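Local coordinates for GH3 beta-N-acetylglucosaminidase (PDB 6K5J), which hydrolyses beta-N-acetylglucosaminides, and so probably trims N-acetylglucosamine from the non-reducing ends of short chitin fragments, at residues G18-A23 and D41-G45; N75-L79 and L336-V342; S372-S378 and K497-Y503. One frame throughout, in Å; residues are numbered along the deposited sequence.

Contact 1: G18-A23 and D41-G45; sequences GQLVMA and DHVGG
The side-chain amide of Q19 lies against the backbone of V43-G44, its NE2 3.6 Å from G44 CA. With CG beside the backbone N (chi1 -80°) and a second bend at chi2, the chain doubles back: its CB points away from 41-45, yet the amide returns to it. NE2 donates to two waters. One donates in turn to H42 O, 2.7 Å from that oxygen; the other sits within bonding distance of V43 O, though more acceptors surround it than it has protons. OE1 of the same amide is taken by K337, so both ends of the group are engaged and its rotation is fixed.

G18 has no side chain to keep the two segments apart, and its C comes to 3.1 Å from H42 O, where H42, at positive phi, is the first residue to leave helical geometry after helix 32-39. Strands 21-23 and 45-47 are parallel neighbours joined through that helix, a beta-alpha-beta crossover of the TIM-barrel domain of this glycosidase family, and the segments meet where it returns to the sheet. V21 O receives G44 N at 3.2 Å and a weak bond from G45 N. One step on, A23 N reaches G45 O at 3.1 Å.

Beside these bonds M22 lies across the glycine: CG, anti to the backbone N (chi1 175°), rests 3.7 Å from G45 C, and the bend at chi3 curls the methyl CE back to 3.9 Å from G45 CA. V21 and V43 meet more loosely, methyl to methyl, CG1 to CG1 4.5 Å apart, with helices 302-317 and 32-39 packing against V21 and V43 respectively.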
loop_
_atom_site.group_PDB
_atom_site.type_symbol
_atom_site.label_atom_id
_atom_site.label_comp_id
_atom_site.label_asym_id
_atom_site.label_seq_id
_atom_site.Cartn_x
_atom_site.Cartn_y
_atom_site.Cartn_z
ATOM N N GLY A 18 6.769 2.574 -26.411
ATOM C CA GLY A 18 5.533 2.761 -25.666
ATOM C C GLY A 18 5.247 1.642 -24.678
ATOM O O GLY A 18 4.688 1.889 -23.603
ATOM N N GLN A 19 5.627 0.404 -25.021
ATOM C CA GLN A 19 5.426 -0.722 -24.109
ATOM C C GLN A 19 6.111 -0.498 -22.767
ATOM O O GLN A 19 5.675 -1.051 -21.751
ATOM C CB GLN A 19 5.946 -2.017 -24.733
ATOM C CG GLN A 19 5.005 -2.642 -25.734
ATOM C CD GLN A 19 3.657 -2.983 -25.126
ATOM O OE1 GLN A 19 3.550 -3.863 -24.266
ATOM N NE2 GLN A 19 2.621 -2.274 -25.563
ATOM N N LEU A 20 7.178 0.300 -22.744
ATOM C CA LEU A 20 7.972 0.522 -21.541
ATOM C C LEU A 20 7.368 1.547 -20.587
ATOM O O LEU A 20 7.989 1.842 -19.560
ATOM C CB LEU A 20 9.376 0.975 -21.928
ATOM C CG LEU A 20 10.066 0.169 -23.033
ATOM C CD1 LEU A 20 11.460 0.706 -23.264
ATOM C CD2 LEU A 20 10.109 -1.297 -22.655
ATOM N N VAL A 21 6.190 2.089 -20.871
ATOM C CA VAL A 21 5.629 3.162 -20.051
ATOM C C VAL A 21 4.255 2.751 -19.536
ATOM O O VAL A 21 3.432 2.222 -20.289
ATOM C CB VAL A 21 5.550 4.481 -20.838
ATOM C CG1 VAL A 21 4.850 5.561 -20.007
ATOM C CG2 VAL A 21 6.961 4.910 -21.254
ATOM N N MET A 22 4.018 2.985 -18.248
ATOM C CA MET A 22 2.694 2.870 -17.652
ATOM C C MET A 22 2.273 4.251 -17.174
ATOM O O MET A 22 3.031 4.921 -16.459
ATOM C CB MET A 22 2.685 1.879 -16.482
ATOM C CG MET A 22 1.335 1.815 -15.761
ATOM S SD MET A 22 1.309 0.488 -14.541
ATOM C CE MET A 22 0.811 -0.928 -15.543
ATOM N N ALA A 23 1.072 4.676 -17.569
ATOM C CA ALA A 23 0.625 6.042 -17.325
ATOM C C ALA A 23 -0.722 6.040 -16.626
ATOM O O ALA A 23 -1.529 5.124 -16.795
ATOM C CB ALA A 23 0.510 6.851 -18.627
ATOM N N ASP A 41 0.718 7.123 -28.534
ATOM C CA ASP A 41 1.980 6.839 -27.871
ATOM C C ASP A 41 2.180 5.358 -27.582
ATOM O O ASP A 41 3.263 4.976 -27.138
ATOM C CB ASP A 41 2.081 7.650 -26.579
ATOM C CG ASP A 41 1.977 9.152 -26.835
ATOM O OD1 ASP A 41 2.694 9.647 -27.730
ATOM O OD2 ASP A 41 1.182 9.826 -26.150
ATOM N N HIS A 42 1.172 4.526 -27.829
ATOM C CA HIS A 42 1.310 3.071 -27.747
ATOM C C HIS A 42 1.712 2.613 -26.344
ATOM O O HIS A 42 2.486 1.663 -26.188
ATOM C CB HIS A 42 2.314 2.547 -28.786
ATOM C CG HIS A 42 2.120 3.105 -30.165
ATOM N ND1 HIS A 42 1.074 2.727 -30.982
ATOM C CD2 HIS A 42 2.843 4.006 -30.875
ATOM C CE1 HIS A 42 1.161 3.372 -32.134
ATOM N NE2 HIS A 42 2.226 4.151 -32.097
ATOM N N VAL A 43 1.189 3.282 -25.309
ATOM C CA VAL A 43 1.599 2.935 -23.951
ATOM C C VAL A 43 1.274 1.471 -23.656
ATOM O O VAL A 43 0.303 0.900 -24.167
ATOM C CB VAL A 43 0.965 3.831 -22.872
ATOM C CG1 VAL A 43 1.510 5.260 -22.961
ATOM C CG2 VAL A 43 -0.577 3.778 -22.952
ATOM N N GLY A 44 2.092 0.866 -22.805
ATOM C CA GLY A 44 1.937 -0.540 -22.482
ATOM C C GLY A 44 1.005 -0.780 -21.317
ATOM O O GLY A 44 0.467 -1.883 -21.160
ATOM N N GLY A 45 0.791 0.243 -20.494
ATOM C CA GLY A 45 0.042 0.052 -19.264
ATOM C C GLY A 45 -0.657 1.314 -18.802
ATOM O O GLY A 45 -0.284 2.434 -19.166
HETATM O O HOH W 1 -0.004 -2.118 -24.584
HETATM O O HOH W 2 3.141 -0.485 -27.596
#

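Contact 2: N75-L79 and L336-V342; sequences NVPLL and LKQRRAV
K337 pushes its extended chain into the 75-79 loop like a peg, from the last turn of helix 323-339, which ends in a Schellman motif with A341 at positive phi. The loop leads into strand 79-81 of the TIM-barrel domain, so the contact lays the end of a late helix of the barrel against the start of an early strand.

The peg is walled by two branched side chains. V76 crosses it at about a right angle and sets CG1 3.9 Å from K337 CD. L79 passes at a slant along the aliphatic part, its CG 3.7 Å from K337 CE. With CG of the lysine beside its backbone N (chi1 -75°) and every later torsion near 180°, the amino group is carried the full length of the chain past these walls.

L79 is itself a forked bump on the helix side. CD1 reaches L336 CD2 at 4.3 Å and CD2 reaches V342 CG1 at 4.4 Å, so the two prongs meet residues that lie before and after the helix end. The Schellman turn swings V342 back toward the loop, where its CG2 butts against the proline ring, 3.6 Å from P77 CB. V342 CB also comes close to L78 O, an oxygen already bonded by Q67 and N131. Away from the loop, R339 and R340 lead outward and both make salt bridges to D225.

At the tip of the peg, three neutral oxygens surround the buried ammonium and would probably stabilise its charge. Besides Q19 OE1 and G44 O, K337 NZ donates a hydrogen bond to P77 O, 2.7 Å away and tilted 15° from the carbonyl plane.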
loop_
_atom_site.group_PDB
_atom_site.type_symbol
_atom_site.label_atom_id
_atom_site.label_comp_id
_atom_site.label_asym_id
_atom_site.label_seq_id
_atom_site.Cartn_x
_atom_site.Cartn_y
_atom_site.Cartn_z
ATOM N N ASN A 75 -3.139 -2.042 -31.121
ATOM C CA ASN A 75 -2.091 -1.973 -30.119
ATOM C C ASN A 75 -2.135 -3.194 -29.205
ATOM O O ASN A 75 -3.150 -3.879 -29.086
ATOM C CB ASN A 75 -2.213 -0.681 -29.305
ATOM C CG ASN A 75 -1.643 0.511 -30.044
ATOM O OD1 ASN A 75 -0.430 0.621 -30.211
ATOM N ND2 ASN A 75 -2.516 1.404 -30.499
ATOM N N VAL A 76 -1.001 -3.462 -28.567
ATOM C CA VAL A 76 -0.885 -4.606 -27.657
ATOM C C VAL A 76 -1.876 -4.436 -26.510
ATOM O O VAL A 76 -2.102 -3.295 -26.057
ATOM C CB VAL A 76 0.564 -4.714 -27.141
ATOM C CG1 VAL A 76 0.723 -5.814 -26.128
ATOM C CG2 VAL A 76 1.520 -4.932 -28.315
ATOM N N PRO A 77 -2.530 -5.502 -26.026
ATOM C CA PRO A 77 -3.407 -5.360 -24.852
ATOM C C PRO A 77 -2.657 -4.766 -23.667
ATOM O O PRO A 77 -1.439 -4.908 -23.543
ATOM C CB PRO A 77 -3.854 -6.797 -24.559
ATOM C CG PRO A 77 -3.731 -7.505 -25.870
ATOM C CD PRO A 77 -2.553 -6.872 -26.572
ATOM N N LEU A 78 -3.404 -4.094 -22.792
ATOM C CA LEU A 78 -2.811 -3.281 -21.734
ATOM C C LEU A 78 -2.671 -4.036 -20.418
ATOM O O LEU A 78 -3.556 -4.800 -20.021
ATOM C CB LEU A 78 -3.671 -2.043 -21.479
ATOM C CG LEU A 78 -3.837 -1.044 -22.620
ATOM C CD1 LEU A 78 -5.016 -0.140 -22.313
ATOM C CD2 LEU A 78 -2.558 -0.235 -22.769
ATOM N N LEU A 79 -1.567 -3.779 -19.721
ATOM C CA LEU A 79 -1.559 -3.963 -18.276
ATOM C C LEU A 79 -2.351 -2.832 -17.623
ATOM O O LEU A 79 -2.228 -1.665 -18.001
ATOM C CB LEU A 79 -0.121 -3.993 -17.741
ATOM C CG LEU A 79 0.690 -5.243 -18.103
ATOM C CD1 LEU A 79 2.188 -5.005 -17.869
ATOM C CD2 LEU A 79 0.187 -6.449 -17.304
ATOM N N LEU A 336 4.586 -11.488 -19.692
ATOM C CA LEU A 336 3.660 -11.285 -18.583
ATOM C C LEU A 336 2.229 -11.104 -19.091
ATOM O O LEU A 336 1.281 -11.698 -18.552
ATOM C CB LEU A 336 4.104 -10.064 -17.764
ATOM C CG LEU A 336 3.161 -9.698 -16.610
ATOM C CD1 LEU A 336 2.994 -10.878 -15.679
ATOM C CD2 LEU A 336 3.674 -8.473 -15.850
ATOM N N LYS A 337 2.062 -10.306 -20.142
ATOM C CA LYS A 337 0.731 -10.027 -20.671
ATOM C C LYS A 337 0.068 -11.292 -21.204
ATOM O O LYS A 337 -1.143 -11.483 -21.041
ATOM C CB LYS A 337 0.822 -8.962 -21.764
ATOM C CG LYS A 337 1.044 -7.542 -21.220
ATOM C CD LYS A 337 1.211 -6.535 -22.345
ATOM C CE LYS A 337 1.195 -5.105 -21.792
ATOM N NZ LYS A 337 1.082 -4.072 -22.853
ATOM N N GLN A 338 0.843 -12.162 -21.855
ATOM C CA GLN A 338 0.299 -13.446 -22.286
ATOM C C GLN A 338 -0.061 -14.321 -21.091
ATOM O O GLN A 338 -1.101 -14.992 -21.095
ATOM C CB GLN A 338 1.308 -14.166 -23.177
ATOM C CG GLN A 338 0.801 -15.519 -23.650
ATOM C CD GLN A 338 1.868 -16.344 -24.333
ATOM O OE1 GLN A 338 2.989 -15.876 -24.550
ATOM N NE2 GLN A 338 1.526 -17.585 -24.679
ATOM N N ARG A 339 0.787 -14.316 -20.060
ATOM C CA ARG A 339 0.630 -15.216 -18.918
ATOM C C ARG A 339 -0.613 -14.898 -18.107
ATOM O O ARG A 339 -1.219 -15.804 -17.517
ATOM C CB ARG A 339 1.860 -15.130 -18.025
ATOM C CG ARG A 339 2.008 -16.273 -17.061
ATOM C CD ARG A 339 3.463 -16.454 -16.718
ATOM N NE ARG A 339 3.908 -15.374 -15.857
ATOM C CZ ARG A 339 4.934 -14.572 -16.120
ATOM N NH1 ARG A 339 5.651 -14.717 -17.232
ATOM N NH2 ARG A 339 5.241 -13.616 -15.266
ATOM N N ARG A 340 -1.000 -13.631 -18.049
ATOM C CA ARG A 340 -2.184 -13.226 -17.317
ATOM C C ARG A 340 -3.393 -13.100 -18.226
ATOM O O ARG A 340 -4.424 -12.573 -17.794
ATOM C CB ARG A 340 -1.918 -11.911 -16.572
ATOM C CG ARG A 340 -0.924 -12.059 -15.408
ATOM C CD ARG A 340 -1.314 -13.197 -14.449
ATOM N NE ARG A 340 -0.167 -13.658 -13.676
ATOM C CZ ARG A 340 -0.000 -14.903 -13.248
ATOM N NH1 ARG A 340 -0.913 -15.827 -13.513
ATOM N NH2 ARG A 340 1.087 -15.230 -12.567
ATOM N N ALA A 341 -3.291 -13.582 -19.469
ATOM C CA ALA A 341 -4.391 -13.550 -20.437
ATOM C C ALA A 341 -5.100 -12.199 -20.418
ATOM O O ALA A 341 -6.324 -12.109 -20.270
ATOM C CB ALA A 341 -5.381 -14.690 -20.182
ATOM N N VAL A 342 -4.308 -11.129 -20.542
ATOM C CA VAL A 342 -4.865 -9.786 -20.438
ATOM C C VAL A 342 -5.780 -9.447 -21.601
ATOM O O VAL A 342 -6.542 -8.479 -21.519
ATOM C CB VAL A 342 -3.742 -8.734 -20.306
ATOM C CG1 VAL A 342 -2.827 -9.081 -19.123
ATOM C CG2 VAL A 342 -2.945 -8.612 -21.603
#

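Contact 3: S372-S378 and K497-Y503; sequences SITLLRS and KTFFAAY
T374 and A501 trade backbone bonds in both directions, A501 N lying 2.8 Å from T374 O, and R377 O receives F499 N farther along. Between these pairs the register slips by one: F499 O takes L376 N at 2.9 Å, and R377 N only weakly at 3.4 Å. L376 and R377 thus share F499 across a classic beta bulge. The pair is antiparallel, with edge strand 374-377 added to an otherwise parallel sheet, consistent with the alpha/beta domain that accompanies the barrel in many family 3 enzymes.

Apolar groups fill both faces. On one, L375 CD1 makes a CH-pi contact over the F500 ring, 3.8 Å from its centroid and 15° off the normal; F382 adds an edge-to-face ring contact. On the other, L376 lies alongside F499, its CB at the ring edge, and reaches past to place CD1 3.7 Å from A501 CB.

Among polar side chains, a chain of hydroxyls marks the strand's start. T374 OG1, placed beside the backbone N (chi1 -56°), accepts from Y503 OH at 2.8 Å and donates in the carbonyl plane to S372 O, 2.8 Å away. Both oxygens lie at the edge of the tyrosine ring, near its plane. A phenylalanine in place of Y503 would probably leave T374 OG1 without its donor and the ring less firmly held against rotation. A water donates to both S372 OG and A502 O, and S372 OG also bonds to A104 O. At the other end R377 CG rests against K497 O, and NH1 of the same arginine bonds to V496 O and L493 O.

The bonds at the start run one way, Y503 OH to T374 OG1 to S372 O, which probably sets the direction of both hydroxyls.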
loop_
_atom_site.group_PDB
_atom_site.type_symbol
_atom_site.label_atom_id
_atom_site.label_comp_id
_atom_site.label_asym_id
_atom_site.label_seq_id
_atom_site.Cartn_x
_atom_site.Cartn_y
_atom_site.Cartn_z
ATOM N N SER A 372 -5.851 -10.360 14.985
ATOM C CA SER A 372 -4.835 -9.333 14.791
ATOM C C SER A 372 -4.697 -8.377 15.976
ATOM O O SER A 372 -3.572 -8.005 16.329
ATOM C CB SER A 372 -5.161 -8.548 13.504
ATOM O OG SER A 372 -4.213 -7.535 13.232
ATOM N N ILE A 373 -5.810 -7.986 16.615
ATOM C CA ILE A 373 -5.763 -6.996 17.692
ATOM C C ILE A 373 -4.752 -7.411 18.749
ATOM O O ILE A 373 -4.748 -8.555 19.218
ATOM C CB ILE A 373 -7.155 -6.806 18.325
ATOM C CG1 ILE A 373 -8.215 -6.529 17.240
ATOM C CG2 ILE A 373 -7.082 -5.696 19.384
ATOM C CD1 ILE A 373 -7.983 -5.240 16.438
ATOM N N THR A 374 -3.905 -6.462 19.144
ATOM C CA THR A 374 -2.759 -6.717 20.003
ATOM C C THR A 374 -2.825 -5.821 21.232
ATOM O O THR A 374 -3.198 -4.654 21.136
ATOM C CB THR A 374 -1.467 -6.462 19.218
ATOM O OG1 THR A 374 -1.477 -7.285 18.042
ATOM C CG2 THR A 374 -0.237 -6.771 20.060
ATOM N N LEU A 375 -2.481 -6.373 22.391
ATOM C CA LEU A 375 -2.413 -5.613 23.632
ATOM C C LEU A 375 -0.944 -5.399 23.971
ATOM O O LEU A 375 -0.220 -6.364 24.225
ATOM C CB LEU A 375 -3.130 -6.342 24.774
ATOM C CG LEU A 375 -3.111 -5.673 26.165
ATOM C CD1 LEU A 375 -3.583 -4.218 26.098
ATOM C CD2 LEU A 375 -3.969 -6.455 27.147
ATOM N N LEU A 376 -0.503 -4.146 23.971
ATOM C CA LEU A 376 0.895 -3.839 24.243
ATOM C C LEU A 376 1.152 -3.460 25.691
ATOM O O LEU A 376 2.269 -3.654 26.183
ATOM C CB LEU A 376 1.376 -2.694 23.340
ATOM C CG LEU A 376 1.732 -3.020 21.887
ATOM C CD1 LEU A 376 0.489 -3.252 21.080
ATOM C CD2 LEU A 376 2.526 -1.862 21.278
ATOM N N ARG A 377 0.149 -2.944 26.394
ATOM C CA ARG A 377 0.366 -2.461 27.750
ATOM C C ARG A 377 -0.966 -2.487 28.479
ATOM O O ARG A 377 -1.986 -2.115 27.907
ATOM C CB ARG A 377 0.947 -1.038 27.744
ATOM C CG ARG A 377 1.160 -0.450 29.134
ATOM C CD ARG A 377 1.564 1.018 29.080
ATOM N NE ARG A 377 2.861 1.203 28.457
ATOM C CZ ARG A 377 3.314 2.366 28.008
ATOM N NH1 ARG A 377 2.566 3.458 28.112
ATOM N NH2 ARG A 377 4.516 2.436 27.459
ATOM N N SER A 378 -0.954 -2.938 29.730
ATOM C CA SER A 378 -2.150 -2.872 30.561
ATOM C C SER A 378 -1.740 -3.048 32.012
ATOM O O SER A 378 -0.665 -3.575 32.313
ATOM C CB SER A 378 -3.184 -3.929 30.172
ATOM O OG SER A 378 -2.628 -5.217 30.307
ATOM N N LYS A 497 -1.994 3.888 30.390
ATOM C CA LYS A 497 -1.921 2.627 31.122
ATOM C C LYS A 497 -2.338 1.417 30.295
ATOM O O LYS A 497 -1.883 0.302 30.579
ATOM C CB LYS A 497 -2.798 2.693 32.376
ATOM C CG LYS A 497 -2.253 3.595 33.469
ATOM C CD LYS A 497 -3.211 3.638 34.662
ATOM C CE LYS A 497 -3.040 4.922 35.465
ATOM N NZ LYS A 497 -4.270 5.243 36.232
ATOM N N THR A 498 -3.203 1.604 29.298
ATOM C CA THR A 498 -3.752 0.515 28.496
ATOM C C THR A 498 -3.666 0.914 27.034
ATOM O O THR A 498 -4.266 1.916 26.634
ATOM C CB THR A 498 -5.209 0.224 28.875
ATOM O OG1 THR A 498 -5.305 0.046 30.292
ATOM C CG2 THR A 498 -5.716 -1.029 28.168
ATOM N N PHE A 499 -2.929 0.130 26.240
ATOM C CA PHE A 499 -2.670 0.462 24.840
ATOM C C PHE A 499 -2.852 -0.779 23.980
ATOM O O PHE A 499 -2.195 -1.801 24.211
ATOM C CB PHE A 499 -1.256 1.034 24.660
ATOM C CG PHE A 499 -0.958 1.481 23.250
ATOM C CD1 PHE A 499 -0.482 0.573 22.308
ATOM C CD2 PHE A 499 -1.161 2.801 22.865
ATOM C CE1 PHE A 499 -0.214 0.972 20.993
ATOM C CE2 PHE A 499 -0.893 3.218 21.563
ATOM C CZ PHE A 499 -0.405 2.288 20.614
ATOM N N PHE A 500 -3.714 -0.675 22.974
ATOM C CA PHE A 500 -3.947 -1.716 21.981
ATOM C C PHE A 500 -3.427 -1.254 20.626
ATOM O O PHE A 500 -3.370 -0.056 20.344
ATOM C CB PHE A 500 -5.442 -2.032 21.837
ATOM C CG PHE A 500 -6.063 -2.664 23.050
ATOM C CD1 PHE A 500 -6.591 -1.873 24.067
ATOM C CD2 PHE A 500 -6.143 -4.054 23.164
ATOM C CE1 PHE A 500 -7.173 -2.443 25.180
ATOM C CE2 PHE A 500 -6.718 -4.634 24.280
ATOM C CZ PHE A 500 -7.238 -3.826 25.294
ATOM N N ALA A 501 -3.100 -2.218 19.760
ATOM C CA ALA A 501 -2.808 -1.928 18.361
ATOM C C ALA A 501 -3.812 -2.650 17.475
ATOM O O ALA A 501 -4.012 -3.864 17.611
ATOM C CB ALA A 501 -1.374 -2.332 17.978
ATOM N N ALA A 502 -4.425 -1.906 16.554
ATOM C CA ALA A 502 -5.256 -2.491 15.511
ATOM C C ALA A 502 -4.647 -2.392 14.120
ATOM O O ALA A 502 -5.151 -3.050 13.198
ATOM C CB ALA A 502 -6.649 -1.832 15.492
ATOM N N TYR A 503 -3.607 -1.579 13.934
ATOM C CA TYR A 503 -2.810 -1.462 12.709
ATOM C C TYR A 503 -3.570 -0.854 11.533
ATOM O O TYR A 503 -3.005 -0.752 10.429
ATOM C CB TYR A 503 -2.215 -2.821 12.287
ATOM C CG TYR A 503 -1.567 -3.547 13.446
ATOM C CD1 TYR A 503 -0.286 -3.210 13.869
ATOM C CD2 TYR A 503 -2.252 -4.541 14.150
ATOM C CE1 TYR A 503 0.311 -3.854 14.940
ATOM C CE2 TYR A 503 -1.664 -5.186 15.229
ATOM C CZ TYR A 503 -0.378 -4.842 15.609
ATOM O OH TYR A 503 0.220 -5.480 16.679
HETATM O O HOH W 3 -6.292 -5.479 12.944
#

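In the fold
Contacts 1 and 2 share one corner of the barrel domain, their centres 12 Å apart, whereas contact 3 lies on the opposite side of the chain's centre, about 46 Å and 44 Å from them, centre to centre. The first two touch directly: H42 ND1 probably bonds N75 OD1, and the lysine of contact 2 is shared with both segments of contact 1. Contact 1 is almost wholly buried and rests on glycine backbone and water; contact 2 is buried around one ammonium, with a partly exposed margin at V76 and P77. Contact 3 belongs to a different sheet, where bulged strand pairing and aromatic packing run from a buried end at S372 and Y503 to the exposed K497.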